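Local coordinates for nitrogenase molybdenum-iron protein alpha chain (Clostridium pasteurianum, PDB 4WES) that forms, with the beta chain, the molybdenum-iron component of nitrogenase, which reduces dinitrogen to ammonium at an iron-molybdenum-sulfur cluster carrying homocitrate, at residues S478-L481 with H482-D485; D443-H446 with H447-E450. All coordinates share one frame; numbering follows the deposited sequence.

Interaction 1 (S478-L481 with H482-D485); sequences SKQL and HSYD. With HCA (3-hydroxy-3-carboxy-adipic acid), chain E; ICS (iron-sulfur-molybdenum cluster with interstitial carbon), chain F.
Gln480 is held at both ends by the single carboxylate of Asp485, five residues further along the chain. Its backbone N gives a nearly straight bond to Asp485 OD1 (2.8 Å, N-H...O angle 167°), meeting that oxygen on its syn side, though tilted out of the carboxylate plane. The amide then returns to the other oxygen: Gln480 NE2 lies 2.8 Å from Asp485 OD2, approaching from above the carboxylate plane, with the amide and carboxylate planes 81° apart. The Gln480 side chain leaves beside its own backbone N (chi1 -62°) and runs extended across Asp485, which brings NE2 to the second oxygen. Each of these two atoms has a further partner: Lys468 forms a salt bridge with Asp485 OD2, and Tyr486 OH is hydrogen-bonded to Gln480 NE2. Lys479 runs across Asp485 at about a right angle and touches OD1 with CD, while its NZ reaches a water.

The residues between turn tightly. Asp485 N bonds back to Ser483 OG at 3.2 Å, an ST turn, and the same hydroxyl gives a weak bond to Gln480 OE1. This loop, between helices 465-473 and 492-507, presents His482 to the cofactor: His482 ND1 binds the molybdenum of the cluster at 2.3 Å, and homocitrate adds O5 and O7 to the same metal. Homocitrate C5 lies 3.3 Å above one face of the imidazole plane of His482, offset toward the rim. A water links the turn to the ligand, donating to Gln480 OE1 and to homocitrate O3 and accepting from Ser483 N. Within the turn, Tyr484 CE1 lies 3.5 Å from Leu481 O, while its hydroxyl is hydrogen-bonded to Asp221 and Tyr351.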
loop_
_atom_site.group_PDB
_atom_site.type_symbol
_atom_site.label_atom_id
_atom_site.label_comp_id
_atom_site.label_asym_id
_atom_site.label_seq_id
_atom_site.Cartn_x
_atom_site.Cartn_y
_atom_site.Cartn_z
ATOM N N SER A 478 -23.129 5.195 -14.872
ATOM C CA SER A 478 -24.027 4.142 -14.429
ATOM C C SER A 478 -23.852 3.894 -12.951
ATOM O O SER A 478 -22.808 3.403 -12.532
ATOM C CB SER A 478 -23.801 2.836 -15.213
ATOM O OG SER A 478 -24.685 1.825 -14.766
ATOM N N LYS A 479 -24.866 4.202 -12.162
ATOM C CA LYS A 479 -24.867 3.855 -10.746
ATOM C C LYS A 479 -25.696 2.611 -10.540
ATOM O O LYS A 479 -26.774 2.436 -11.124
ATOM C CB LYS A 479 -25.362 5.027 -9.894
ATOM C CG LYS A 479 -24.348 6.186 -9.806
ATOM C CD LYS A 479 -23.041 5.781 -9.178
ATOM C CE LYS A 479 -22.057 6.901 -8.913
ATOM N NZ LYS A 479 -20.853 6.363 -8.223
ATOM N N GLN A 480 -25.186 1.731 -9.681
ATOM C CA GLN A 480 -25.812 0.445 -9.402
ATOM C C GLN A 480 -26.978 0.596 -8.405
ATOM O O GLN A 480 -26.804 1.087 -7.291
ATOM C CB GLN A 480 -24.792 -0.485 -8.779
ATOM C CG GLN A 480 -23.610 -0.806 -9.673
ATOM C CD GLN A 480 -22.682 -1.797 -9.024
ATOM O OE1 GLN A 480 -23.032 -2.973 -8.837
ATOM N NE2 GLN A 480 -21.503 -1.345 -8.614
ATOM N N LEU A 481 -28.162 0.133 -8.815
ATOM C CA LEU A 481 -29.311 0.154 -7.914
ATOM C C LEU A 481 -29.504 -1.142 -7.137
ATOM O O LEU A 481 -30.425 -1.206 -6.314
ATOM C CB LEU A 481 -30.599 0.571 -8.632
ATOM C CG LEU A 481 -30.716 2.053 -8.904
ATOM C CD1 LEU A 481 -32.048 2.353 -9.584
ATOM C CD2 LEU A 481 -30.576 2.913 -7.654
ATOM N N HIS A 482 -28.681 -2.163 -7.368
ATOM C CA HIS A 482 -28.698 -3.350 -6.528
ATOM C C HIS A 482 -27.737 -3.155 -5.346
ATOM O O HIS A 482 -28.140 -3.093 -4.181
ATOM C CB HIS A 482 -28.323 -4.645 -7.258
ATOM C CG HIS A 482 -29.039 -4.972 -8.524
ATOM N ND1 HIS A 482 -29.864 -6.076 -8.654
ATOM C CD2 HIS A 482 -28.910 -4.437 -9.769
ATOM C CE1 HIS A 482 -30.192 -6.203 -9.927
ATOM N NE2 HIS A 482 -29.636 -5.217 -10.620
ATOM N N SER A 483 -26.453 -3.035 -5.654
ATOM C CA SER A 483 -25.413 -2.948 -4.644
ATOM C C SER A 483 -25.181 -1.562 -4.088
ATOM O O SER A 483 -24.381 -1.390 -3.149
ATOM C CB SER A 483 -24.077 -3.420 -5.192
ATOM O OG SER A 483 -23.575 -2.439 -6.120
ATOM N N TYR A 484 -25.800 -0.560 -4.714
ATOM C CA TYR A 484 -25.621 0.831 -4.292
ATOM C C TYR A 484 -24.178 1.294 -4.411
ATOM O O TYR A 484 -23.768 2.239 -3.753
ATOM C CB TYR A 484 -26.144 1.091 -2.889
ATOM C CG TYR A 484 -27.591 0.765 -2.618
ATOM C CD1 TYR A 484 -28.546 0.727 -3.617
ATOM C CD2 TYR A 484 -28.029 0.587 -1.308
ATOM C CE1 TYR A 484 -29.879 0.528 -3.334
ATOM C CE2 TYR A 484 -29.365 0.383 -1.016
ATOM C CZ TYR A 484 -30.294 0.390 -2.029
ATOM O OH TYR A 484 -31.660 0.258 -1.789
ATOM N N ASP A 485 -23.389 0.644 -5.282
ATOM C CA ASP A 485 -21.974 0.951 -5.366
ATOM C C ASP A 485 -21.339 0.969 -3.986
ATOM O O ASP A 485 -20.451 1.740 -3.675
ATOM C CB ASP A 485 -21.736 2.261 -6.121
ATOM C CG ASP A 485 -21.993 2.098 -7.604
ATOM O OD1 ASP A 485 -23.030 2.620 -8.093
ATOM O OD2 ASP A 485 -21.169 1.440 -8.302
HETATM C C1 HCA E . -29.047 -11.725 -7.836
HETATM C C2 HCA E . -28.341 -10.773 -6.866
HETATM C C3 HCA E . -28.243 -9.334 -7.366
HETATM C C4 HCA E . -27.098 -9.142 -8.379
HETATM C C5 HCA E . -26.907 -7.632 -8.609
HETATM C C6 HCA E . -26.204 -7.163 -9.848
HETATM C C7 HCA E . -27.971 -8.414 -6.174
HETATM O O1 HCA E . -29.835 -11.265 -8.673
HETATM O O2 HCA E . -28.825 -12.942 -7.729
HETATM O O3 HCA E . -25.412 -6.177 -9.741
HETATM O O4 HCA E . -26.430 -7.738 -10.936
HETATM O O5 HCA E . -28.728 -7.429 -6.025
HETATM O O6 HCA E . -26.990 -8.647 -5.453
HETATM O O7 HCA E . -29.454 -8.944 -7.997
HETATM FE FE1 ICS F . -37.193 -7.317 -4.430
HETATM MO MO1 ICS F . -30.726 -7.454 -6.990
HETATM FE FE2 ICS F . -35.380 -8.832 -5.649
HETATM FE FE3 ICS F . -34.610 -7.071 -3.791
HETATM FE FE4 ICS F . -35.540 -6.227 -6.132
HETATM FE FE5 ICS F . -33.152 -6.292 -7.109
HETATM FE FE6 ICS F . -32.973 -8.861 -6.570
HETATM FE FE7 ICS F . -32.224 -7.129 -4.795
HETATM C CX ICS F . -34.023 -7.372 -5.688
HETATM S S1A ICS F . -37.114 -7.811 -6.679
HETATM S S1B ICS F . -32.441 -7.910 -8.513
HETATM S S2A ICS F . -35.932 -8.910 -3.447
HETATM S S2B ICS F . -34.328 -10.574 -6.548
HETATM S S3A ICS F . -34.783 -4.863 -7.727
HETATM S S3B ICS F . -31.168 -9.047 -5.286
HETATM S S4A ICS F . -36.048 -5.342 -4.077
HETATM S S4B ICS F . -31.404 -5.446 -5.994
HETATM S S5A ICS F . -32.699 -6.762 -2.675
HETATM O O HOH W 1 -19.076 4.134 -8.722
HETATM O O HOH W 2 -25.616 -3.675 -8.555
HETATM O O HOH W 3 -25.241 3.322 -6.707
#

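Interaction 2 (D443-H446 with H447-E450); sequences DMNH and HDME
Asn445 and Asp448 exchange hydrogen bonds between side chain and backbone in both directions. Asp448 N donates to Asn445 OD1 at 2.9 Å, and Asn445 N returns a straight bond to Asp448 OD2 at 3.1 Å, reaching it from above the carboxylate plane. The asparagine takes a rotamer that sets CG between its backbone N and carbonyl carbon (chi1 61°), which folds OD1 back over the first turn. Asp448 OD2 has a second partner in the salt bridge from Arg21, and Tyr13 OH bonds Asn445 ND2; both ends of the pair are thus fixed by the N-terminal region.

Backbone bonds follow at once: Met449 N to Asn445 O (2.9 Å) and Glu450 N to His446 O (3.0 Å), each spanning four residues.

Apolar and ring contacts fill in the flanks. Met444 CE lies 3.8 Å from Met449 CB, where the two thioether chains, both bent at their last torsion, come together beside Phe461. On another side Glu450 CG sits over a face of the His446 imidazole, a CH-pi contact with CG 4.0 Å from the ring centroid and 29° off the normal. The carboxylate continues along the ring, its plane 26° from that of the imidazole. Tyr216 of the beta chain meets the same histidine ring at a steep angle, and Tyr95 of the beta chain accepts from His447 N.

The reciprocal pair is a capping box, with Asn445 as N-cap, and it opens helix 446-456, which in a beta-alpha-beta crossover joins the parallel strands 439-441 and 460-462 of the mixed sheet, with two other strands lying between them.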
loop_
_atom_site.group_PDB
_atom_site.type_symbol
_atom_site.label_atom_id
_atom_site.label_comp_id
_atom_site.label_asym_id
_atom_site.label_seq_id
_atom_site.Cartn_x
_atom_site.Cartn_y
_atom_site.Cartn_z
ATOM N N ASP A 443 -36.869 -7.757 -19.429
ATOM C CA ASP A 443 -35.705 -8.595 -19.730
ATOM C C ASP A 443 -34.828 -7.905 -20.783
ATOM O O ASP A 443 -34.399 -8.503 -21.771
ATOM C CB ASP A 443 -36.125 -10.009 -20.152
ATOM C CG ASP A 443 -35.004 -11.057 -20.080
ATOM O OD1 ASP A 443 -33.888 -10.788 -19.585
ATOM O OD2 ASP A 443 -35.271 -12.196 -20.586
ATOM N N MET A 444 -34.531 -6.644 -20.555
ATOM C CA MET A 444 -33.641 -5.872 -21.439
ATOM C C MET A 444 -32.313 -6.554 -21.584
ATOM O O MET A 444 -31.653 -6.876 -20.580
ATOM C CB MET A 444 -33.414 -4.483 -20.833
ATOM C CG MET A 444 -32.620 -3.582 -21.756
ATOM S SD MET A 444 -32.088 -2.028 -20.984
ATOM C CE MET A 444 -30.865 -2.609 -19.857
ATOM N N ASN A 445 -31.892 -6.750 -22.832
ATOM C CA ASN A 445 -30.613 -7.394 -23.112
ATOM C C ASN A 445 -29.585 -6.385 -23.593
ATOM O O ASN A 445 -29.875 -5.211 -23.754
ATOM C CB ASN A 445 -30.817 -8.562 -24.066
ATOM C CG ASN A 445 -31.388 -8.126 -25.382
ATOM O OD1 ASN A 445 -30.858 -7.219 -26.042
ATOM N ND2 ASN A 445 -32.473 -8.772 -25.811
ATOM N N HIS A 446 -28.375 -6.862 -23.840
ATOM C CA HIS A 446 -27.284 -5.977 -24.234
ATOM C C HIS A 446 -27.608 -5.222 -25.513
ATOM O O HIS A 446 -27.386 -4.027 -25.595
ATOM C CB HIS A 446 -25.991 -6.792 -24.389
ATOM C CG HIS A 446 -24.848 -5.979 -24.855
ATOM N ND1 HIS A 446 -24.289 -4.974 -24.098
ATOM C CD2 HIS A 446 -24.207 -5.962 -26.046
ATOM C CE1 HIS A 446 -23.355 -4.378 -24.809
ATOM N NE2 HIS A 446 -23.262 -4.982 -25.969
ATOM N N HIS A 447 -28.126 -5.934 -26.517
ATOM C CA HIS A 447 -28.531 -5.286 -27.750
ATOM C C HIS A 447 -29.510 -4.153 -27.497
ATOM O O HIS A 447 -29.342 -3.030 -28.012
ATOM C CB HIS A 447 -29.176 -6.322 -28.706
ATOM C CG HIS A 447 -29.941 -5.689 -29.808
ATOM N ND1 HIS A 447 -29.324 -5.158 -30.928
ATOM C CD2 HIS A 447 -31.262 -5.393 -29.924
ATOM C CE1 HIS A 447 -30.235 -4.574 -31.677
ATOM N NE2 HIS A 447 -31.419 -4.706 -31.107
ATOM N N ASP A 448 -30.561 -4.430 -26.727
ATOM C CA ASP A 448 -31.581 -3.438 -26.480
ATOM C C ASP A 448 -30.952 -2.207 -25.802
ATOM O O ASP A 448 -31.246 -1.054 -26.138
ATOM C CB ASP A 448 -32.645 -3.988 -25.528
ATOM C CG ASP A 448 -33.375 -5.200 -26.005
ATOM O OD1 ASP A 448 -33.487 -5.410 -27.241
ATOM O OD2 ASP A 448 -33.822 -5.937 -25.086
ATOM N N MET A 449 -30.112 -2.477 -24.814
ATOM C CA MET A 449 -29.511 -1.396 -24.041
ATOM C C MET A 449 -28.651 -0.478 -24.938
ATOM O O MET A 449 -28.676 0.756 -24.790
ATOM C CB MET A 449 -28.687 -1.967 -22.896
ATOM C CG MET A 449 -28.208 -0.885 -21.957
ATOM S SD MET A 449 -27.125 -1.476 -20.635
ATOM C CE MET A 449 -25.623 -1.759 -21.567
ATOM N N GLU A 450 -27.892 -1.092 -25.842
ATOM C CA GLU A 450 -27.050 -0.293 -26.711
ATOM C C GLU A 450 -27.854 0.606 -27.637
ATOM O O GLU A 450 -27.473 1.726 -27.879
ATOM C CB GLU A 450 -26.125 -1.174 -27.498
ATOM C CG GLU A 450 -24.948 -1.701 -26.644
ATOM C CD GLU A 450 -23.728 -1.948 -27.502
ATOM O OE1 GLU A 450 -22.672 -1.281 -27.246
ATOM O OE2 GLU A 450 -23.860 -2.779 -28.462
#

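Interaction 2 comes first along the chain, and interaction 1 follows after strand 460-462 and helix 465-473; their centres are 18 Å apart and their nearest atoms about 7 Å, so they do not touch. Intervening elements join them: Phe461 packs on Met444 and Met449 and its carbonyl accepts from Ser478 OG, while Ile471 touches both Ser478 and Met449. Interaction 1 contains His482, the protein side chain on the molybdenum. Interaction 2 stands further out, the Met444 side chain being about 10 Å from that of His482 and about 11 Å from homocitrate. Each also borders another subunit, 443-450 through Tyr95 and Tyr216 of the beta chain, 478-485 through Gln307 and Gln308 of the beta chain.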